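Local coordinates for protein putative oxidoreductase yhhX (Escherichia coli K-12, PDB 3F4L) that probably acts as an NADP-dependent scyllo-inositol dehydrogenase and belongs to the Gfo/Idh/MocA family of oxidoreductases, at residues R198-K203 and D207-A212; N124-S129 and T179-I184; S55-V60 and A82-E87. One frame throughout, in Å; residues are numbered along the deposited sequence.

Contact 1: residues R198-K203 and D207-A212; sequences RSLRNK and DDTFEA
With CG set between its backbone N and carbonyl carbon (chi1 61°), the Asp208 carboxylate lies against the turn where Leu200 and Arg201 offer their N-H groups; Arg201, bent at chi3 (-59°), folds its NE back onto it. The setting is a classic beta bulge at the loop end of the hairpin of strands 192-198 and 209-216 in the C-terminal domain: Arg198 is paired with two residues, Asp208 and Thr209, and its O accepts from Asp208 N at 3.0 Å and, weakly, from Thr209 N, while Arg198 N donates to Thr209 O. Asp208 OD1 takes an almost straight bond from Leu200 N (3.1 Å, 177°), and Thr209 OG1 reaches it from the opposite face of the carboxylate at 2.6 Å. Asp208 OD2 receives Arg201 N on its syn lone pair and Arg201 NE on the anti side, the latter a 3.0 Å salt bridge. An asparagine here would probably leave the Arg201 guanidinium without its counter-charge and one of the loop N-H groups without an acceptor. Arg198 NE bonds to Asp218 O of the second subunit, and Arg201 NH1 to Arg157 O. A water donates to Asp208 OD2 at 2.7 Å and accepts from Asn202 N.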
loop_
_atom_site.group_PDB
_atom_site.type_symbol
_atom_site.label_atom_id
_atom_site.label_comp_id
_atom_site.label_asym_id
_atom_site.label_seq_id
_atom_site.Cartn_x
_atom_site.Cartn_y
_atom_site.Cartn_z
ATOM N N ARG A 198 5.479 -13.349 -0.986
ATOM C CA ARG A 198 4.709 -14.473 -1.501
ATOM C C ARG A 198 5.101 -14.953 -2.903
ATOM O O ARG A 198 5.671 -14.208 -3.703
ATOM C CB ARG A 198 3.217 -14.118 -1.493
ATOM C CG ARG A 198 2.838 -13.146 -0.397
ATOM C CD ARG A 198 1.373 -13.249 0.023
ATOM N NE ARG A 198 0.396 -12.850 -0.989
ATOM C CZ ARG A 198 0.285 -11.629 -1.510
ATOM N NH1 ARG A 198 1.104 -10.657 -1.134
ATOM N NH2 ARG A 198 -0.677 -11.370 -2.388
ATOM N N SER A 199 4.783 -16.216 -3.175
ATOM C CA SER A 199 5.039 -16.850 -4.465
ATOM C C SER A 199 3.645 -17.156 -5.015
ATOM O O SER A 199 3.004 -18.122 -4.598
ATOM C CB SER A 199 5.835 -18.143 -4.265
ATOM O OG SER A 199 6.080 -18.768 -5.509
ATOM N N LEU A 200 3.179 -16.322 -5.940
ATOM C CA LEU A 200 1.834 -16.452 -6.498
ATOM C C LEU A 200 1.650 -17.188 -7.821
ATOM O O LEU A 200 0.713 -17.964 -7.972
ATOM C CB LEU A 200 1.222 -15.057 -6.653
ATOM C CG LEU A 200 1.012 -14.220 -5.390
ATOM C CD1 LEU A 200 0.561 -12.817 -5.794
ATOM C CD2 LEU A 200 -0.018 -14.874 -4.492
ATOM N N ARG A 201 2.513 -16.913 -8.792
ATOM C CA ARG A 201 2.390 -17.528 -10.106
ATOM C C ARG A 201 2.636 -19.031 -10.143
ATOM O O ARG A 201 1.877 -19.774 -10.772
ATOM C CB ARG A 201 3.331 -16.835 -11.087
ATOM C CG ARG A 201 2.980 -15.384 -11.350
ATOM C CD ARG A 201 3.988 -14.764 -12.290
ATOM N NE ARG A 201 5.334 -14.844 -11.739
ATOM C CZ ARG A 201 6.436 -14.502 -12.401
ATOM N NH1 ARG A 201 6.357 -14.055 -13.645
ATOM N NH2 ARG A 201 7.620 -14.599 -11.808
ATOM N N ASN A 202 3.700 -19.476 -9.490
ATOM C CA ASN A 202 4.029 -20.897 -9.459
ATOM C C ASN A 202 4.553 -21.240 -8.079
ATOM O O ASN A 202 5.673 -20.864 -7.730
ATOM C CB ASN A 202 5.096 -21.230 -10.500
ATOM C CG ASN A 202 5.314 -22.722 -10.642
ATOM O OD1 ASN A 202 5.184 -23.467 -9.670
ATOM N ND2 ASN A 202 5.661 -23.168 -11.852
ATOM N N LYS A 203 3.750 -21.956 -7.302
ATOM C CA LYS A 203 4.134 -22.316 -5.939
ATOM C C LYS A 203 5.442 -23.090 -5.809
ATOM O O LYS A 203 5.962 -23.252 -4.707
ATOM C CB LYS A 203 3.001 -23.093 -5.258
ATOM C CG LYS A 203 1.891 -22.208 -4.704
ATOM C CD LYS A 203 2.441 -21.234 -3.676
ATOM C CE LYS A 203 1.348 -20.386 -3.042
ATOM N NZ LYS A 203 0.630 -19.517 -4.019
ATOM N N ASP A 207 9.832 -16.537 -4.196
ATOM C CA ASP A 207 8.890 -15.418 -4.204
ATOM C C ASP A 207 8.946 -14.552 -5.464
ATOM O O ASP A 207 10.015 -14.310 -6.023
ATOM C CB ASP A 207 9.138 -14.527 -2.991
ATOM C CG ASP A 207 10.460 -13.779 -3.081
ATOM O OD1 ASP A 207 11.524 -14.406 -2.868
ATOM O OD2 ASP A 207 10.430 -12.562 -3.378
ATOM N N ASP A 208 7.780 -14.081 -5.900
ATOM C CA ASP A 208 7.676 -13.212 -7.073
ATOM C C ASP A 208 6.820 -12.007 -6.719
ATOM O O ASP A 208 6.451 -11.209 -7.580
ATOM C CB ASP A 208 7.028 -13.954 -8.249
ATOM C CG ASP A 208 5.617 -14.431 -7.938
ATOM O OD1 ASP A 208 5.060 -14.062 -6.878
ATOM O OD2 ASP A 208 5.059 -15.178 -8.767
ATOM N N THR A 209 6.516 -11.887 -5.436
ATOM C CA THR A 209 5.671 -10.817 -4.931
ATOM C C THR A 209 6.161 -10.409 -3.548
ATOM O O THR A 209 6.421 -11.268 -2.707
ATOM C CB THR A 209 4.226 -11.317 -4.787
ATOM O OG1 THR A 209 3.827 -11.956 -6.005
ATOM C CG2 THR A 209 3.278 -10.163 -4.466
ATOM N N PHE A 210 6.298 -9.109 -3.314
ATOM C CA PHE A 210 6.730 -8.654 -2.009
ATOM C C PHE A 210 6.360 -7.218 -1.722
ATOM O O PHE A 210 6.128 -6.422 -2.631
ATOM C CB PHE A 210 8.249 -8.824 -1.835
ATOM C CG PHE A 210 9.080 -7.845 -2.623
ATOM C CD1 PHE A 210 9.637 -8.204 -3.845
ATOM C CD2 PHE A 210 9.312 -6.564 -2.138
ATOM C CE1 PHE A 210 10.411 -7.303 -4.569
ATOM C CE2 PHE A 210 10.085 -5.653 -2.859
ATOM C CZ PHE A 210 10.635 -6.020 -4.072
ATOM N N GLU A 211 6.289 -6.910 -0.435
ATOM C CA GLU A 211 6.021 -5.563 0.031
ATOM C C GLU A 211 6.789 -5.424 1.334
ATOM O O GLU A 211 6.553 -6.165 2.287
ATOM C CB GLU A 211 4.534 -5.319 0.296
ATOM C CG GLU A 211 4.272 -3.878 0.752
ATOM C CD GLU A 211 2.810 -3.577 1.026
ATOM O OE1 GLU A 211 1.937 -4.103 0.299
ATOM O OE2 GLU A 211 2.536 -2.790 1.963
ATOM N N ALA A 212 7.738 -4.500 1.354
ATOM C CA ALA A 212 8.524 -4.254 2.546
ATOM C C ALA A 212 8.155 -2.862 3.017
ATOM O O ALA A 212 8.064 -1.932 2.219
ATOM C CB ALA A 212 10.011 -4.333 2.235
HETATM O O HOH W 1 5.786 -17.771 -8.517
#

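Contact 2: residues N124-S129 and T179-I184; sequences NRRFDS and TMDQII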
loop_
_atom_site.group_PDB
_atom_site.type_symbol
_atom_site.label_atom_id
_atom_site.label_comp_id
_atom_site.label_asym_id
_atom_site.label_seq_id
_atom_site.Cartn_x
_atom_site.Cartn_y
_atom_site.Cartn_z
ATOM N N ASN A 124 22.986 1.765 -9.532
ATOM C CA ASN A 124 22.683 2.699 -10.605
ATOM C C ASN A 124 21.276 3.291 -10.546
ATOM O O ASN A 124 21.042 4.371 -11.078
ATOM C CB ASN A 124 22.912 2.026 -11.970
ATOM C CG ASN A 124 22.048 0.780 -12.176
ATOM O OD1 ASN A 124 22.015 -0.115 -11.341
ATOM N ND2 ASN A 124 21.357 0.722 -13.311
ATOM N N ARG A 125 20.337 2.610 -9.896
ATOM C CA ARG A 125 18.976 3.140 -9.848
ATOM C C ARG A 125 18.840 4.366 -8.946
ATOM O O ARG A 125 17.745 4.920 -8.769
ATOM C CB ARG A 125 17.979 2.036 -9.457
ATOM C CG ARG A 125 18.053 0.819 -10.404
ATOM C CD ARG A 125 16.716 0.089 -10.573
ATOM N NE ARG A 125 15.839 0.833 -11.469
ATOM C CZ ARG A 125 15.446 0.420 -12.671
ATOM N NH1 ARG A 125 15.832 -0.755 -13.147
ATOM N NH2 ARG A 125 14.692 1.208 -13.411
ATOM N N ARG A 126 19.960 4.800 -8.383
ATOM C CA ARG A 126 19.952 5.999 -7.570
ATOM C C ARG A 126 19.926 7.146 -8.558
ATOM O O ARG A 126 19.731 8.300 -8.194
ATOM C CB ARG A 126 21.209 6.081 -6.707
ATOM C CG ARG A 126 21.155 5.138 -5.522
ATOM C CD ARG A 126 22.242 5.437 -4.509
ATOM N NE ARG A 126 22.136 4.545 -3.361
ATOM C CZ ARG A 126 22.739 4.763 -2.196
ATOM N NH1 ARG A 126 23.488 5.842 -2.037
ATOM N NH2 ARG A 126 22.578 3.913 -1.193
ATOM N N PHE A 127 20.124 6.810 -9.826
ATOM C CA PHE A 127 20.109 7.811 -10.871
ATOM C C PHE A 127 18.983 7.575 -11.875
ATOM O O PHE A 127 19.092 7.966 -13.029
ATOM C CB PHE A 127 21.478 7.865 -11.564
ATOM C CG PHE A 127 22.601 8.189 -10.625
ATOM C CD1 PHE A 127 22.640 9.421 -9.973
ATOM C CD2 PHE A 127 23.573 7.246 -10.325
ATOM C CE1 PHE A 127 23.628 9.706 -9.033
ATOM C CE2 PHE A 127 24.572 7.519 -9.380
ATOM C CZ PHE A 127 24.597 8.752 -8.734
ATOM N N ASP A 128 17.912 6.917 -11.426
ATOM C CA ASP A 128 16.727 6.695 -12.260
ATOM C C ASP A 128 15.990 8.032 -12.248
ATOM O O ASP A 128 15.884 8.670 -11.193
ATOM C CB ASP A 128 15.812 5.621 -11.661
ATOM C CG ASP A 128 16.021 4.256 -12.289
ATOM O OD1 ASP A 128 16.661 4.174 -13.371
ATOM O OD2 ASP A 128 15.523 3.263 -11.714
ATOM N N SER A 129 15.483 8.461 -13.403
ATOM C CA SER A 129 14.783 9.741 -13.490
ATOM C C SER A 129 13.561 9.832 -12.579
ATOM O O SER A 129 13.321 10.869 -11.979
ATOM C CB SER A 129 14.356 10.032 -14.936
ATOM O OG SER A 129 13.505 9.023 -15.413
ATOM N N THR A 179 15.097 -1.157 -5.111
ATOM C CA THR A 179 14.075 -0.274 -4.601
ATOM C C THR A 179 14.297 0.079 -3.134
ATOM O O THR A 179 14.082 1.222 -2.743
ATOM C CB THR A 179 12.679 -0.873 -4.847
ATOM O OG1 THR A 179 12.617 -2.207 -4.328
ATOM C CG2 THR A 179 12.397 -0.910 -6.345
HETATM N N MSE A 180 14.758 -0.874 -2.326
HETATM C CA MSE A 180 15.011 -0.568 -0.917
HETATM C C MSE A 180 16.232 0.336 -0.782
HETATM O O MSE A 180 16.289 1.177 0.110
HETATM C CB MSE A 180 15.216 -1.845 -0.086
HETATM C CG MSE A 180 13.946 -2.660 0.141
HETATM SE SE MSE A 180 14.065 -3.683 1.800
HETATM C CE MSE A 180 15.545 -4.826 1.313
ATOM N N ASP A 181 17.214 0.153 -1.661
ATOM C CA ASP A 181 18.412 0.991 -1.643
ATOM C C ASP A 181 18.033 2.462 -1.847
ATOM O O ASP A 181 18.599 3.351 -1.209
ATOM C CB ASP A 181 19.385 0.575 -2.743
ATOM C CG ASP A 181 20.547 1.537 -2.877
ATOM O OD1 ASP A 181 21.464 1.498 -2.020
ATOM O OD2 ASP A 181 20.534 2.345 -3.830
ATOM N N GLN A 182 17.074 2.718 -2.734
ATOM C CA GLN A 182 16.639 4.094 -2.980
ATOM C C GLN A 182 16.059 4.694 -1.698
ATOM O O GLN A 182 16.354 5.834 -1.348
ATOM C CB GLN A 182 15.572 4.131 -4.076
ATOM C CG GLN A 182 16.071 3.719 -5.447
ATOM C CD GLN A 182 14.978 3.745 -6.502
ATOM O OE1 GLN A 182 13.859 3.311 -6.251
ATOM N NE2 GLN A 182 15.311 4.233 -7.703
ATOM N N ILE A 183 15.225 3.923 -0.999
ATOM C CA ILE A 183 14.613 4.417 0.234
ATOM C C ILE A 183 15.692 4.655 1.286
ATOM O O ILE A 183 15.696 5.674 1.982
ATOM C CB ILE A 183 13.551 3.415 0.791
ATOM C CG1 ILE A 183 12.395 3.274 -0.197
ATOM C CG2 ILE A 183 13.033 3.893 2.139
ATOM C CD1 ILE A 183 11.800 4.621 -0.654
ATOM N N ILE A 184 16.616 3.713 1.392
ATOM C CA ILE A 184 17.697 3.836 2.358
ATOM C C ILE A 184 18.574 5.064 2.067
ATOM O O ILE A 184 18.992 5.761 2.990
ATOM C CB ILE A 184 18.543 2.527 2.379
ATOM C CG1 ILE A 184 17.720 1.412 3.039
ATOM C CG2 ILE A 184 19.851 2.744 3.099
ATOM C CD1 ILE A 184 18.248 0.021 2.805
HETATM O O HOH W 2 13.486 3.823 -10.024
#
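The loop that leaves the last strand of the Rossmann sheet, 119-121, here meets helix 171-187 of the C-terminal domain, and two polar side chains of the helix hold the 3-10 turn of the loop, 124-126. Arg126, extended from CG to NE, presents the side of its guanidinium to Asp181: Arg126 NE bonds to Asp181 OD2 at 2.8 Å, nearly straight at 172° and in the guanidinium plane, and NH2 bonds to OD1, also at 2.8 Å. Both oxygens are met on their syn sides, with the two flat groups 25° apart. The next residue, Gln182, stretches beyond CG to put NE2 2.7 Å from Arg125 O, above that carbonyl plane. Water links Gln182 NE2, from which it accepts at 3.0 Å, to Asp128 OD2; this carboxylate also forms a salt bridge with Arg125. Outside the two segments, Glu321 of helix 319-331 is a second acid on Arg126 NH2, and Tyr298 bonds to Asp128 OD1. The buried Arg126 is thus paired with two acids, and its two-nitrogen grip should limit rotation of the Asp181 carboxylate, while Gln182 gives Arg125 O a strong donor besides the weak bond from Asp128 N.

Contact 3: residues S55-V60 and A82-E87; sequences SDLDEV and AKRALE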
loop_
_atom_site.group_PDB
_atom_site.type_symbol
_atom_site.label_atom_id
_atom_site.label_comp_id
_atom_site.label_asym_id
_atom_site.label_seq_id
_atom_site.Cartn_x
_atom_site.Cartn_y
_atom_site.Cartn_z
ATOM N N SER A 55 41.296 -14.496 -20.535
ATOM C CA SER A 55 40.762 -15.522 -19.656
ATOM C C SER A 55 41.760 -15.776 -18.532
ATOM O O SER A 55 41.617 -16.719 -17.755
ATOM C CB SER A 55 40.499 -16.809 -20.433
ATOM O OG SER A 55 39.376 -16.644 -21.283
ATOM N N ASP A 56 42.774 -14.917 -18.462
ATOM C CA ASP A 56 43.800 -14.989 -17.428
ATOM C C ASP A 56 43.560 -13.792 -16.509
ATOM O O ASP A 56 43.902 -12.657 -16.844
ATOM C CB ASP A 56 45.196 -14.917 -18.063
ATOM C CG ASP A 56 46.314 -14.829 -17.035
ATOM O OD1 ASP A 56 46.049 -15.003 -15.822
ATOM O OD2 ASP A 56 47.470 -14.588 -17.450
ATOM N N LEU A 57 42.963 -14.055 -15.351
ATOM C CA LEU A 57 42.648 -12.995 -14.407
ATOM C C LEU A 57 43.890 -12.273 -13.902
ATOM O O LEU A 57 43.859 -11.067 -13.680
ATOM C CB LEU A 57 41.842 -13.568 -13.239
ATOM C CG LEU A 57 41.317 -12.602 -12.169
ATOM C CD1 LEU A 57 40.761 -11.335 -12.799
ATOM C CD2 LEU A 57 40.252 -13.308 -11.360
ATOM N N ASP A 58 44.989 -13.001 -13.737
ATOM C CA ASP A 58 46.213 -12.376 -13.252
ATOM C C ASP A 58 46.703 -11.262 -14.173
ATOM O O ASP A 58 47.244 -10.260 -13.702
ATOM C CB ASP A 58 47.305 -13.427 -13.047
ATOM C CG ASP A 58 47.051 -14.285 -11.822
ATOM O OD1 ASP A 58 46.763 -13.711 -10.751
ATOM O OD2 ASP A 58 47.141 -15.524 -11.922
ATOM N N GLU A 59 46.505 -11.436 -15.478
ATOM C CA GLU A 59 46.907 -10.431 -16.460
ATOM C C GLU A 59 46.187 -9.104 -16.223
ATOM O O GLU A 59 46.606 -8.056 -16.719
ATOM C CB GLU A 59 46.600 -10.919 -17.876
ATOM C CG GLU A 59 47.704 -11.747 -18.504
ATOM C CD GLU A 59 47.275 -12.374 -19.815
ATOM O OE1 GLU A 59 46.570 -11.688 -20.589
ATOM O OE2 GLU A 59 47.647 -13.543 -20.069
ATOM N N VAL A 60 45.094 -9.159 -15.473
ATOM C CA VAL A 60 44.329 -7.957 -15.169
ATOM C C VAL A 60 44.723 -7.413 -13.796
ATOM O O VAL A 60 45.083 -6.244 -13.660
ATOM C CB VAL A 60 42.805 -8.237 -15.167
ATOM C CG1 VAL A 60 42.057 -6.962 -14.856
ATOM C CG2 VAL A 60 42.367 -8.797 -16.519
ATOM N N ALA A 82 35.934 -10.040 -5.621
ATOM C CA ALA A 82 36.111 -8.748 -4.958
ATOM C C ALA A 82 37.299 -8.793 -4.002
ATOM O O ALA A 82 38.125 -7.886 -3.986
ATOM C CB ALA A 82 34.843 -8.370 -4.196
ATOM N N LYS A 83 37.372 -9.850 -3.200
ATOM C CA LYS A 83 38.465 -10.016 -2.242
ATOM C C LYS A 83 39.809 -10.128 -2.960
ATOM O O LYS A 83 40.818 -9.586 -2.504
ATOM C CB LYS A 83 38.238 -11.264 -1.383
ATOM C CG LYS A 83 39.284 -11.464 -0.284
ATOM C CD LYS A 83 38.924 -12.650 0.595
ATOM C CE LYS A 83 39.949 -12.858 1.695
ATOM N NZ LYS A 83 39.507 -13.953 2.604
ATOM N N ARG A 84 39.829 -10.841 -4.081
ATOM C CA ARG A 84 41.067 -10.996 -4.831
ATOM C C ARG A 84 41.502 -9.661 -5.420
ATOM O O ARG A 84 42.687 -9.327 -5.393
ATOM C CB ARG A 84 40.896 -12.043 -5.933
ATOM C CG ARG A 84 40.874 -13.469 -5.409
ATOM C CD ARG A 84 40.805 -14.469 -6.544
ATOM N NE ARG A 84 41.946 -14.360 -7.452
ATOM C CZ ARG A 84 42.114 -15.133 -8.520
ATOM N NH1 ARG A 84 41.211 -16.063 -8.808
ATOM N NH2 ARG A 84 43.184 -14.991 -9.292
ATOM N N ALA A 85 40.545 -8.889 -5.933
ATOM C CA ALA A 85 40.868 -7.586 -6.505
ATOM C C ALA A 85 41.415 -6.657 -5.420
ATOM O O ALA A 85 42.412 -5.977 -5.627
ATOM C CB ALA A 85 39.636 -6.972 -7.154
ATOM N N LEU A 86 40.777 -6.632 -4.255
ATOM C CA LEU A 86 41.263 -5.765 -3.183
ATOM C C LEU A 86 42.680 -6.152 -2.736
ATOM O O LEU A 86 43.505 -5.281 -2.439
ATOM C CB LEU A 86 40.320 -5.809 -1.978
ATOM C CG LEU A 86 38.961 -5.145 -2.194
ATOM C CD1 LEU A 86 38.067 -5.403 -0.991
ATOM C CD2 LEU A 86 39.155 -3.649 -2.430
ATOM N N GLU A 87 42.962 -7.450 -2.690
ATOM C CA GLU A 87 44.286 -7.912 -2.278
ATOM C C GLU A 87 45.335 -7.536 -3.318
ATOM O O GLU A 87 46.524 -7.427 -3.001
ATOM C CB GLU A 87 44.268 -9.429 -2.039
ATOM C CG GLU A 87 43.243 -9.838 -0.985
ATOM C CD GLU A 87 43.119 -11.339 -0.794
ATOM O OE1 GLU A 87 43.183 -12.088 -1.792
ATOM O OE2 GLU A 87 42.932 -11.772 0.363
#
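Leu57 and Asp58 both approach the guanidinium of Arg84, the first over a face and the second at an edge, where the short helix 58-61 comes beside helix 78-87 in the Rossmann domain. The first segment follows strand 52-54, the outermost strand on its side of the parallel sheet, and Ser55 ties its start to Arg36 O through OG. Asp56 then caps what follows: Asp56 OD1 accepts from Asp58 N, a weak bond at 3.1 Å. Leu57 comes next and points at the neighbouring helix. Its CG lies anti to the backbone N (chi1 -176°), which carries the CD2 methyl of Leu57 over the guanidinium of Arg84, 3.7 Å above its plane and displaced toward the rim. Leu57 CD2 is 3.9 Å from Arg84 CZ and about as far from NH1 and NH2. Leu57 also packs on Ile8 and Phe35 of strands 3-8 and 29-35. At Asp58 the carboxylate turns back toward the same arginine, with Asp58 OD1 4.1 Å from Arg84 NH2, near the guanidinium plane but beyond salt-bridge range; the two planes are inclined by 54°. Arg84 reaches across from its helix with a bend at chi3 (60°). The arginine therefore meets the first segment in two ways: its flat face lies against a leucine methyl, a dispersion contact, while Asp58 probably contributes a loose attraction, too long to count as a salt bridge and unlikely to hold the guanidinium in one orientation.

The three contacts follow one another along the chain, contact 3 first, then 2, then 1. Contact 3 belongs to the Rossmann domain, the probable nucleotide-binding part, and contact 1 to the C-terminal domain, where it also meets the second subunit; their centres are 37 Å apart. Contact 2 lies about 6 Å from the centre of the chain, close to where the Rossmann domain probably gives way to the C-terminal one. Its centre is 22 Å from that of contact 1 and 29 Å from that of contact 3. Contacts 1 and 2 touch: Ala212 CB packs on Met180 SE at 4.1 Å. Contact 3 touches neither, its nearest atoms being about 16 Å from contact 2.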